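Local coordinates for protein putative isochorismatase hydrolase (Oleispira antarctica, PDB 3LQY) that probably hydrolyses a small isochorismate-like or amide substrate with an isochorismatase-type fold, at residues K93-N97 / S98-T102; S171-S174 / F175-N179; R132-D136 / L137-C141; K42-A45 / K46-Q50. All coordinates share one frame; numbering follows the deposited sequence.

Contact 1: K93-N97 / S98-T102; sequences KHQIN and SFRDT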
loop_
_atom_site.group_PDB
_atom_site.type_symbol
_atom_site.label_atom_id
_atom_site.label_comp_id
_atom_site.label_asym_id
_atom_site.label_seq_id
_atom_site.Cartn_x
_atom_site.Cartn_y
_atom_site.Cartn_z
ATOM N N LYS A 93 -1.273 5.496 10.834
ATOM C CA LYS A 93 -1.850 4.309 11.503
ATOM C C LYS A 93 -0.853 3.684 12.476
ATOM O O LYS A 93 0.360 3.910 12.381
ATOM C CB LYS A 93 -2.278 3.283 10.480
ATOM C CG LYS A 93 -1.177 2.459 9.841
ATOM C CD LYS A 93 -1.766 1.498 8.829
ATOM C CE LYS A 93 -0.718 0.562 8.191
ATOM N NZ LYS A 93 -0.118 -0.476 9.126
ATOM N N HIS A 94 -1.384 2.903 13.412
ATOM C CA HIS A 94 -0.578 2.202 14.423
ATOM C C HIS A 94 -0.876 0.709 14.488
ATOM O O HIS A 94 -0.292 -0.019 15.282
ATOM C CB HIS A 94 -0.801 2.858 15.792
ATOM C CG HIS A 94 -0.636 4.355 15.773
ATOM N ND1 HIS A 94 0.565 4.969 15.481
ATOM C CD2 HIS A 94 -1.528 5.354 15.973
ATOM C CE1 HIS A 94 0.412 6.281 15.530
ATOM N NE2 HIS A 94 -0.851 6.539 15.817
ATOM N N GLN A 95 -1.768 0.250 13.634
ATOM C CA GLN A 95 -2.207 -1.159 13.624
ATOM C C GLN A 95 -1.916 -1.735 12.264
ATOM O O GLN A 95 -1.688 -0.981 11.329
ATOM C CB GLN A 95 -3.718 -1.250 13.896
ATOM C CG GLN A 95 -4.209 -0.899 15.279
ATOM C CD GLN A 95 -3.721 -1.832 16.365
ATOM O OE1 GLN A 95 -2.942 -2.763 16.127
ATOM N NE2 GLN A 95 -4.175 -1.581 17.579
ATOM N N ILE A 96 -2.021 -3.070 12.105
ATOM C CA ILE A 96 -1.749 -3.662 10.819
ATOM C C ILE A 96 -2.779 -3.197 9.775
ATOM O O ILE A 96 -2.424 -2.793 8.649
ATOM C CB ILE A 96 -1.751 -5.220 10.918
ATOM C CG1 ILE A 96 -0.700 -5.711 11.901
ATOM C CG2 ILE A 96 -1.537 -5.842 9.566
ATOM C CD1 ILE A 96 -1.043 -7.025 12.562
ATOM N N ASN A 97 -4.063 -3.377 10.133
ATOM C CA ASN A 97 -5.182 -2.958 9.310
ATOM C C ASN A 97 -5.284 -1.456 9.242
ATOM O O ASN A 97 -5.446 -0.817 10.269
ATOM C CB ASN A 97 -6.459 -3.533 9.937
ATOM C CG ASN A 97 -7.731 -3.212 9.167
ATOM O OD1 ASN A 97 -7.738 -2.395 8.260
ATOM N ND2 ASN A 97 -8.834 -3.936 9.503
ATOM N N SER A 98 -5.285 -0.913 8.027
ATOM C CA SER A 98 -5.232 0.529 7.810
ATOM C C SER A 98 -6.552 1.235 8.172
ATOM O O SER A 98 -6.581 2.465 8.316
ATOM C CB SER A 98 -4.842 0.843 6.351
ATOM O OG SER A 98 -3.482 0.556 6.077
ATOM N N PHE A 99 -7.640 0.478 8.331
ATOM C CA PHE A 99 -8.914 1.063 8.811
ATOM C C PHE A 99 -9.023 1.078 10.323
ATOM O O PHE A 99 -9.951 1.681 10.844
ATOM C CB PHE A 99 -10.144 0.271 8.298
ATOM C CG PHE A 99 -10.358 0.369 6.819
ATOM C CD1 PHE A 99 -11.063 1.429 6.274
ATOM C CD2 PHE A 99 -9.852 -0.598 5.971
ATOM C CE1 PHE A 99 -11.243 1.540 4.903
ATOM C CE2 PHE A 99 -10.005 -0.483 4.595
ATOM C CZ PHE A 99 -10.723 0.580 4.061
ATOM N N ARG A 100 -8.174 0.347 11.032
ATOM C CA ARG A 100 -8.337 0.182 12.476
ATOM C C ARG A 100 -7.819 1.365 13.273
ATOM O O ARG A 100 -6.615 1.666 13.236
ATOM C CB ARG A 100 -7.632 -1.072 12.943
ATOM C CG ARG A 100 -7.807 -1.376 14.394
ATOM C CD ARG A 100 -7.410 -2.796 14.686
ATOM N NE ARG A 100 -7.239 -3.019 16.113
ATOM C CZ ARG A 100 -6.674 -4.094 16.654
ATOM N NH1 ARG A 100 -6.243 -5.086 15.887
ATOM N NH2 ARG A 100 -6.558 -4.187 17.977
ATOM N N ASP A 101 -8.728 1.991 14.024
ATOM C CA ASP A 101 -8.425 3.203 14.839
ATOM C C ASP A 101 -7.830 4.358 14.026
ATOM O O ASP A 101 -7.164 5.233 14.577
ATOM C CB ASP A 101 -7.490 2.868 16.025
ATOM C CG ASP A 101 -8.104 1.860 17.003
ATOM O OD1 ASP A 101 -9.336 1.892 17.222
ATOM O OD2 ASP A 101 -7.337 1.045 17.565
ATOM N N THR A 102 -8.071 4.357 12.722
ATOM C CA THR A 102 -7.629 5.418 11.846
ATOM C C THR A 102 -8.851 6.102 11.286
ATOM O O THR A 102 -9.963 5.684 11.510
ATOM C CB THR A 102 -6.775 4.908 10.645
ATOM O OG1 THR A 102 -7.637 4.333 9.652
ATOM C CG2 THR A 102 -5.727 3.937 11.108
HETATM O O HOH W 1 -3.914 2.923 14.266
HETATM O O HOH W 2 -3.415 -2.303 6.248
#
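Lys93 runs alongside Ser98, with its CB against Thr102, and this is the tight half of the loop: CB meets Thr102 CG2 at 3.6 Å and Lys93 CD passes Ser98 OG at 3.4 Å. A bend at the last torsion (chi4 69°) turns NZ onto the carbonyl of Gln95, NZ to O 2.8 Å. Asn97 opens an Asx turn, with Phe99 N bonded to its OD1 at 2.9 Å from above the plane of the side-chain carbonyl; superposed on it is a type I beta turn, in which Arg100 N reaches Asn97 O at 3.1 Å. The looser side faces solvent. There the Gln95 amide lies over one face of the Arg100 guanidinium, the planes 17° apart, with NE2 3.6 Å from Arg100 NH2. An alanine at Gln95 removes the stacked amide and would probably leave the extended arginine free to swing into solvent. Lys93 NZ also bonds to His59 and to the sulfinoalanine at position 126, with a weak long ion pair to Asp14, consistent with the family's Asp-Lys-Cys triad. Strand 90-93 thus opens into a loop whose Ser98 rests on Val57 of strand 54-59 and whose Phe99 packs between helices 104-110 and 128-137.

Contact 2: S171-S174 / F175-N179; sequences SALS and FAYAN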
loop_
_atom_site.group_PDB
_atom_site.type_symbol
_atom_site.label_atom_id
_atom_site.label_comp_id
_atom_site.label_asym_id
_atom_site.label_seq_id
_atom_site.Cartn_x
_atom_site.Cartn_y
_atom_site.Cartn_z
ATOM N N SER A 171 -2.225 -14.607 -5.072
ATOM C CA SER A 171 -3.163 -15.625 -5.532
ATOM C C SER A 171 -4.400 -15.653 -4.649
ATOM O O SER A 171 -5.549 -15.773 -5.147
ATOM C CB SER A 171 -2.465 -16.976 -5.546
ATOM O OG SER A 171 -3.297 -17.995 -6.040
ATOM N N ALA A 172 -4.195 -15.577 -3.337
ATOM C CA ALA A 172 -5.299 -15.640 -2.381
ATOM C C ALA A 172 -6.251 -14.467 -2.644
ATOM O O ALA A 172 -7.476 -14.662 -2.738
ATOM C CB ALA A 172 -4.796 -15.598 -0.957
ATOM N N LEU A 173 -5.698 -13.270 -2.836
ATOM C CA LEU A 173 -6.508 -12.056 -3.041
ATOM C C LEU A 173 -7.195 -12.035 -4.427
ATOM O O LEU A 173 -8.297 -11.523 -4.561
ATOM C CB LEU A 173 -5.709 -10.784 -2.820
ATOM C CG LEU A 173 -5.160 -10.448 -1.417
ATOM C CD1 LEU A 173 -4.221 -9.202 -1.460
ATOM C CD2 LEU A 173 -6.283 -10.288 -0.409
ATOM N N SER A 174 -6.550 -12.588 -5.447
ATOM C CA SER A 174 -7.064 -12.507 -6.818
ATOM C C SER A 174 -8.445 -13.201 -6.939
ATOM O O SER A 174 -8.633 -14.263 -6.431
ATOM C CB SER A 174 -5.990 -13.075 -7.745
ATOM O OG SER A 174 -6.438 -13.307 -9.057
ATOM N N PHE A 175 -9.416 -12.493 -7.532
ATOM C CA PHE A 175 -10.844 -12.823 -7.627
ATOM C C PHE A 175 -11.660 -12.920 -6.332
ATOM O O PHE A 175 -12.851 -12.502 -6.303
ATOM C CB PHE A 175 -11.021 -14.097 -8.462
ATOM C CG PHE A 175 -10.409 -13.967 -9.811
ATOM C CD1 PHE A 175 -9.178 -14.541 -10.095
ATOM C CD2 PHE A 175 -11.038 -13.197 -10.777
ATOM C CE1 PHE A 175 -8.600 -14.379 -11.339
ATOM C CE2 PHE A 175 -10.480 -13.059 -12.029
ATOM C CZ PHE A 175 -9.248 -13.643 -12.306
ATOM N N ALA A 176 -11.071 -13.508 -5.285
ATOM C CA ALA A 176 -11.790 -13.666 -4.049
ATOM C C ALA A 176 -12.056 -12.342 -3.410
ATOM O O ALA A 176 -13.124 -12.115 -2.870
ATOM C CB ALA A 176 -11.071 -14.596 -3.110
ATOM N N TYR A 177 -11.058 -11.472 -3.483
ATOM C CA TYR A 177 -11.150 -10.149 -2.911
ATOM C C TYR A 177 -10.834 -9.015 -3.875
ATOM O O TYR A 177 -11.282 -7.891 -3.635
ATOM C CB TYR A 177 -10.175 -10.055 -1.787
ATOM C CG TYR A 177 -10.534 -10.810 -0.537
ATOM C CD1 TYR A 177 -9.936 -12.024 -0.248
ATOM C CD2 TYR A 177 -11.429 -10.284 0.383
ATOM C CE1 TYR A 177 -10.178 -12.656 0.929
ATOM C CE2 TYR A 177 -11.665 -10.894 1.556
ATOM C CZ TYR A 177 -11.025 -12.099 1.839
ATOM O OH TYR A 177 -11.204 -12.735 3.050
ATOM N N ALA A 178 -10.020 -9.244 -4.908
ATOM C CA ALA A 178 -9.606 -8.102 -5.730
ATOM C C ALA A 178 -9.244 -8.481 -7.157
ATOM O O ALA A 178 -8.968 -9.628 -7.456
ATOM C CB ALA A 178 -8.411 -7.330 -5.020
ATOM N N ASN A 179 -9.312 -7.493 -8.054
ATOM C CA ASN A 179 -8.591 -7.573 -9.331
ATOM C C ASN A 179 -7.091 -7.315 -9.138
ATOM O O ASN A 179 -6.670 -6.195 -8.898
ATOM C CB ASN A 179 -9.137 -6.572 -10.381
ATOM C CG ASN A 179 -8.458 -6.733 -11.739
ATOM O OD1 ASN A 179 -8.185 -7.858 -12.162
ATOM N ND2 ASN A 179 -8.192 -5.616 -12.429
#
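Leu173 and Tyr177 meet where helix 162-173 ends and the chain turns toward strand 179-181, the last leg of a beta-alpha-beta crossover that began in strand 140-149. The pivot is the carbonyl of Leu173: Tyr177 N bonds to its O at 3.0 Å and Ala178 N at 2.9 Å, from opposite faces of the carbonyl plane, so one oxygen at the helix end serves two amides. Side-chain torsions decide what gathers round it. With CG beside the backbone N (chi1 -65°), Leu173 holds CD2 against Tyr177 CD1 at 4.0 Å, and the two side chains pass at a slant. Tyr177 lays its ring out from the turn, with the Ala172 carbonyl O beyond its edge, and its OH makes a weak hydrogen bond to Arg132 of helix 128-137. Ser174, the first residue to leave helical angles, swings OG opposite its own N (chi1 168°); this brings OG to 3.2 Å from Phe175 CD1. Phe175 has positive phi (63°), and its N bonds to Ala178 O within the same turn. The Ala176 methyl sits against the last helical turn, CB 3.6 Å from Ala172 O. A single beta bridge joins Ser174 to Ala178, and there Ser174 CA directs its hydrogen at Ala178 O over 3.5 Å.

Contact 3: R132-D136 / L137-C141; sequences RAAED and LGYEC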
loop_
_atom_site.group_PDB
_atom_site.type_symbol
_atom_site.label_atom_id
_atom_site.label_comp_id
_atom_site.label_asym_id
_atom_site.label_seq_id
_atom_site.Cartn_x
_atom_site.Cartn_y
_atom_site.Cartn_z
ATOM N N ARG A 132 -8.667 -7.094 2.229
ATOM C CA ARG A 132 -9.770 -7.900 2.770
ATOM C C ARG A 132 -10.699 -7.057 3.592
ATOM O O ARG A 132 -11.917 -7.218 3.491
ATOM C CB ARG A 132 -9.216 -9.029 3.623
ATOM C CG ARG A 132 -8.434 -10.006 2.809
ATOM C CD ARG A 132 -8.063 -11.211 3.664
ATOM N NE ARG A 132 -7.188 -12.137 2.971
ATOM C CZ ARG A 132 -7.337 -13.461 2.872
ATOM N NH1 ARG A 132 -8.401 -14.107 3.380
ATOM N NH2 ARG A 132 -6.422 -14.139 2.228
ATOM N N ALA A 133 -10.159 -6.100 4.355
ATOM C CA ALA A 133 -11.023 -5.213 5.131
ATOM C C ALA A 133 -11.886 -4.333 4.210
ATOM O O ALA A 133 -13.098 -4.139 4.464
ATOM C CB ALA A 133 -10.201 -4.354 6.102
ATOM N N ALA A 134 -11.261 -3.811 3.149
ATOM C CA ALA A 134 -11.938 -2.919 2.211
ATOM C C ALA A 134 -13.041 -3.634 1.430
ATOM O O ALA A 134 -14.137 -3.117 1.308
ATOM C CB ALA A 134 -10.941 -2.262 1.251
ATOM N N GLU A 135 -12.714 -4.789 0.862
ATOM C CA GLU A 135 -13.685 -5.554 0.085
ATOM C C GLU A 135 -14.869 -5.887 0.990
ATOM O O GLU A 135 -16.031 -5.747 0.586
ATOM C CB GLU A 135 -13.027 -6.801 -0.491
ATOM C CG GLU A 135 -13.812 -7.454 -1.632
ATOM C CD GLU A 135 -15.043 -8.156 -1.142
ATOM O OE1 GLU A 135 -15.040 -8.539 0.056
ATOM O OE2 GLU A 135 -15.994 -8.342 -1.934
ATOM N N ASP A 136 -14.592 -6.313 2.221
ATOM C CA ASP A 136 -15.666 -6.582 3.205
ATOM C C ASP A 136 -16.485 -5.358 3.563
ATOM O O ASP A 136 -17.666 -5.466 3.879
ATOM C CB ASP A 136 -15.124 -7.180 4.506
ATOM C CG ASP A 136 -14.723 -8.627 4.374
ATOM O OD1 ASP A 136 -15.104 -9.302 3.376
ATOM O OD2 ASP A 136 -14.019 -9.124 5.299
ATOM N N LEU A 137 -15.879 -4.180 3.512
ATOM C CA LEU A 137 -16.620 -2.957 3.780
ATOM C C LEU A 137 -17.445 -2.530 2.590
ATOM O O LEU A 137 -18.287 -1.670 2.739
ATOM C CB LEU A 137 -15.671 -1.819 4.143
ATOM C CG LEU A 137 -15.109 -1.864 5.562
ATOM C CD1 LEU A 137 -14.000 -0.761 5.716
ATOM C CD2 LEU A 137 -16.210 -1.724 6.611
ATOM N N GLY A 138 -17.151 -3.064 1.411
ATOM C CA GLY A 138 -17.906 -2.746 0.219
ATOM C C GLY A 138 -17.213 -2.094 -0.960
ATOM O O GLY A 138 -17.866 -1.859 -1.979
ATOM N N TYR A 139 -15.918 -1.779 -0.853
ATOM C CA TYR A 139 -15.184 -1.226 -1.984
ATOM C C TYR A 139 -14.825 -2.284 -2.990
ATOM O O TYR A 139 -14.519 -3.413 -2.607
ATOM C CB TYR A 139 -13.859 -0.574 -1.511
ATOM C CG TYR A 139 -14.067 0.487 -0.456
ATOM C CD1 TYR A 139 -14.321 1.809 -0.807
ATOM C CD2 TYR A 139 -13.998 0.169 0.900
ATOM C CE1 TYR A 139 -14.538 2.769 0.155
ATOM C CE2 TYR A 139 -14.199 1.136 1.883
ATOM C CZ TYR A 139 -14.472 2.441 1.508
ATOM O OH TYR A 139 -14.657 3.417 2.487
ATOM N N GLU A 140 -14.839 -1.940 -4.275
ATOM C CA GLU A 140 -14.269 -2.842 -5.290
ATOM C C GLU A 140 -12.768 -2.583 -5.282
ATOM O O GLU A 140 -12.344 -1.440 -5.365
ATOM C CB GLU A 140 -14.852 -2.576 -6.672
ATOM C CG GLU A 140 -16.333 -2.675 -6.715
ATOM C CD GLU A 140 -16.871 -2.371 -8.077
ATOM O OE1 GLU A 140 -16.065 -2.149 -9.007
ATOM O OE2 GLU A 140 -18.092 -2.317 -8.211
ATOM N N CYS A 141 -11.969 -3.636 -5.129
ATOM C CA CYS A 141 -10.545 -3.469 -4.927
ATOM C C CYS A 141 -9.787 -4.043 -6.097
ATOM O O CYS A 141 -10.184 -5.079 -6.679
ATOM C CB CYS A 141 -10.110 -4.212 -3.665
ATOM S SG CYS A 141 -10.825 -3.591 -2.147
#
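A Schellman motif ends helix 128-137, its outer bond running from Tyr139 N to Ala134 O at 3.1 Å and its inner one from Gly138 N to Glu135 O at 3.0 Å. Gly138 makes the turn with phi 119°, where a CB would collide with the Leu137 carbonyl oxygen. Before it, Leu137 N still makes a helical bond to Ala133 O, and Leu137 CG lies 3.2 Å from that same oxygen. The motif finishes the helical leg of a beta-alpha-beta crossover, leading from strand 115-121 into the neighbouring parallel strand 140-149. Past the glycine the chain doubles back along the helix. Glu135 CA makes an almost straight C-H...O contact with Tyr139 O, 3.5 Å away and 172° at the hydrogen. Ala134 carries the apolar side of the join: its CB meets Tyr139 CD2 at 3.9 Å and Cys141 SG at 3.7 Å, while its carbonyl lies at the edge of the tyrosine ring. That ring continues onto Leu108 of helix 104-110 and, like Ala134, onto Leu116 of strand 115-121. Cys141 keeps SG beside its own backbone N (chi1 -64°), pointing it into the last helical turn.

Contact 4: K42-A45 / K46-Q50; sequences KLLA and KFRQQ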
loop_
_atom_site.group_PDB
_atom_site.type_symbol
_atom_site.label_atom_id
_atom_site.label_comp_id
_atom_site.label_asym_id
_atom_site.label_seq_id
_atom_site.Cartn_x
_atom_site.Cartn_y
_atom_site.Cartn_z
ATOM N N LYS A 42 4.772 5.127 -11.083
ATOM C CA LYS A 42 4.102 5.061 -12.403
ATOM C C LYS A 42 2.577 5.273 -12.228
ATOM O O LYS A 42 1.957 6.081 -12.902
ATOM C CB LYS A 42 4.399 3.685 -13.004
ATOM C CG LYS A 42 4.576 3.575 -14.489
ATOM C CD LYS A 42 5.260 2.230 -14.856
ATOM C CE LYS A 42 6.788 2.295 -14.548
ATOM N NZ LYS A 42 7.521 1.098 -15.067
ATOM N N LEU A 43 1.961 4.523 -11.313
ATOM C CA LEU A 43 0.517 4.670 -11.019
ATOM C C LEU A 43 0.188 6.031 -10.430
ATOM O O LEU A 43 -0.769 6.710 -10.828
ATOM C CB LEU A 43 0.037 3.555 -10.048
ATOM C CG LEU A 43 -0.300 2.256 -10.758
ATOM C CD1 LEU A 43 -0.164 0.999 -9.866
ATOM C CD2 LEU A 43 -1.726 2.359 -11.299
ATOM N N LEU A 44 1.036 6.467 -9.520
ATOM C CA LEU A 44 0.883 7.775 -8.890
ATOM C C LEU A 44 0.771 8.893 -9.929
ATOM O O LEU A 44 -0.035 9.835 -9.797
ATOM C CB LEU A 44 2.117 8.070 -8.049
ATOM C CG LEU A 44 1.870 8.651 -6.656
ATOM C CD1 LEU A 44 3.128 9.198 -6.202
ATOM C CD2 LEU A 44 0.772 9.689 -6.561
ATOM N N ALA A 45 1.634 8.795 -10.939
ATOM C CA ALA A 45 1.730 9.803 -11.989
ATOM C C ALA A 45 0.476 9.786 -12.864
ATOM O O ALA A 45 -0.027 10.837 -13.271
ATOM C CB ALA A 45 2.997 9.583 -12.848
ATOM N N LYS A 46 -0.020 8.592 -13.168
ATOM C CA LYS A 46 -1.254 8.445 -13.946
ATOM C C LYS A 46 -2.473 9.071 -13.240
ATOM O O LYS A 46 -3.241 9.796 -13.855
ATOM C CB LYS A 46 -1.503 6.965 -14.266
ATOM C CG LYS A 46 -2.640 6.709 -15.299
ATOM C CD LYS A 46 -2.467 7.550 -16.582
ATOM C CE LYS A 46 -3.115 6.908 -17.777
ATOM N NZ LYS A 46 -2.719 7.550 -19.049
ATOM N N PHE A 47 -2.634 8.803 -11.945
ATOM C CA PHE A 47 -3.792 9.297 -11.167
ATOM C C PHE A 47 -3.802 10.826 -11.121
ATOM O O PHE A 47 -4.850 11.460 -11.363
ATOM C CB PHE A 47 -3.822 8.684 -9.735
ATOM C CG PHE A 47 -4.660 7.433 -9.623
ATOM C CD1 PHE A 47 -4.228 6.229 -10.184
ATOM C CD2 PHE A 47 -5.895 7.466 -8.979
ATOM C CE1 PHE A 47 -5.051 5.029 -10.093
ATOM C CE2 PHE A 47 -6.719 6.282 -8.882
ATOM C CZ PHE A 47 -6.293 5.094 -9.463
ATOM N N ARG A 48 -2.627 11.412 -10.847
ATOM C CA ARG A 48 -2.490 12.852 -10.765
ATOM C C ARG A 48 -2.697 13.488 -12.142
ATOM O O ARG A 48 -3.274 14.559 -12.241
ATOM C CB ARG A 48 -1.103 13.255 -10.236
ATOM C CG ARG A 48 -0.863 12.909 -8.785
ATOM C CD ARG A 48 0.606 12.969 -8.450
ATOM N NE ARG A 48 0.826 12.852 -7.015
ATOM C CZ ARG A 48 2.033 12.784 -6.447
ATOM N NH1 ARG A 48 3.123 12.810 -7.207
ATOM N NH2 ARG A 48 2.155 12.689 -5.122
ATOM N N GLN A 49 -2.190 12.809 -13.173
ATOM C CA GLN A 49 -2.387 13.175 -14.569
ATOM C C GLN A 49 -3.879 13.217 -14.944
ATOM O O GLN A 49 -4.287 14.064 -15.734
ATOM C CB GLN A 49 -1.619 12.214 -15.500
ATOM C CG GLN A 49 -1.707 12.542 -17.015
ATOM C CD GLN A 49 -1.927 11.299 -17.879
ATOM O OE1 GLN A 49 -2.961 10.627 -17.781
ATOM N NE2 GLN A 49 -0.958 11.004 -18.744
ATOM N N GLN A 50 -4.677 12.306 -14.384
ATOM C CA GLN A 50 -6.134 12.411 -14.468
ATOM C C GLN A 50 -6.596 13.223 -13.241
ATOM O O GLN A 50 -5.773 13.818 -12.537
ATOM C CB GLN A 50 -6.784 11.016 -14.560
ATOM C CG GLN A 50 -6.245 10.156 -15.702
ATOM C CD GLN A 50 -6.390 10.831 -17.046
ATOM O OE1 GLN A 50 -7.502 11.106 -17.505
ATOM N NE2 GLN A 50 -5.260 11.138 -17.676
#
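Leu44 and Arg48, one helical turn apart, carry most of this contact. The leucine sets CD2 over one face of the guanidinium, 3.1 Å above its plane and toward the rim, with CD2 only 3.2 Å from Arg48 NE. That is very close for such a pair, and with the leucine far from a staggered position (chi1 -136°) the fine detail of the fit is doubtful. CD1 lies more comfortably, 3.7 Å from Arg48 NH1. Arg48 gets there through an extended chain from CG to NE that runs back along the helix, CG passing Leu44 O at 3.3 Å. Its charged end is fixed further out, by a salt bridge from NE to Glu88 and a bond from NH2 to the carbonyl of Ala83. A methionine in place of Arg48 would probably leave Glu88 without this salt bridge and the Ala83 carbonyl without its donor. Helix 33-49 is the connecting helix of a beta-alpha-beta crossover from strand 8-13 to strand 54-59, and Leu44 touches both, at Leu12 and Val54. Ala45 faces another way and engages mainly through its backbone: Gln49 N bonds to Ala45 O at 2.9 Å, and Gln49 CB crowds that oxygen at 3.1 Å. On the sheet side Phe47 brings its ring edge to the Leu43 carbonyl, CD1 3.6 Å from O, and packs on Leu10.

Along the chain the contacts run in the order 4, 1, 3, 2, all within one isochorismatase domain built on a parallel sheet. Contacts 1 and 3 have centres about 15 Å apart and touch, Phe99 of the loop lying against Ala133 and Leu137 of helix 128-137. Contacts 3 and 2, centres about 11 Å apart, lie where helices lead into the adjacent strands 140-149 and 179-181, joined by a probable hydrogen bond from Asn179 N to Cys141 O, 2.9 Å. Contact 4, on the helix before strand 54-59, is remote, its centre 22 to 25 Å from the others and across the chain's centre from contact 1. Contact 1 follows edge strand 90-93 and begins at the probable active site.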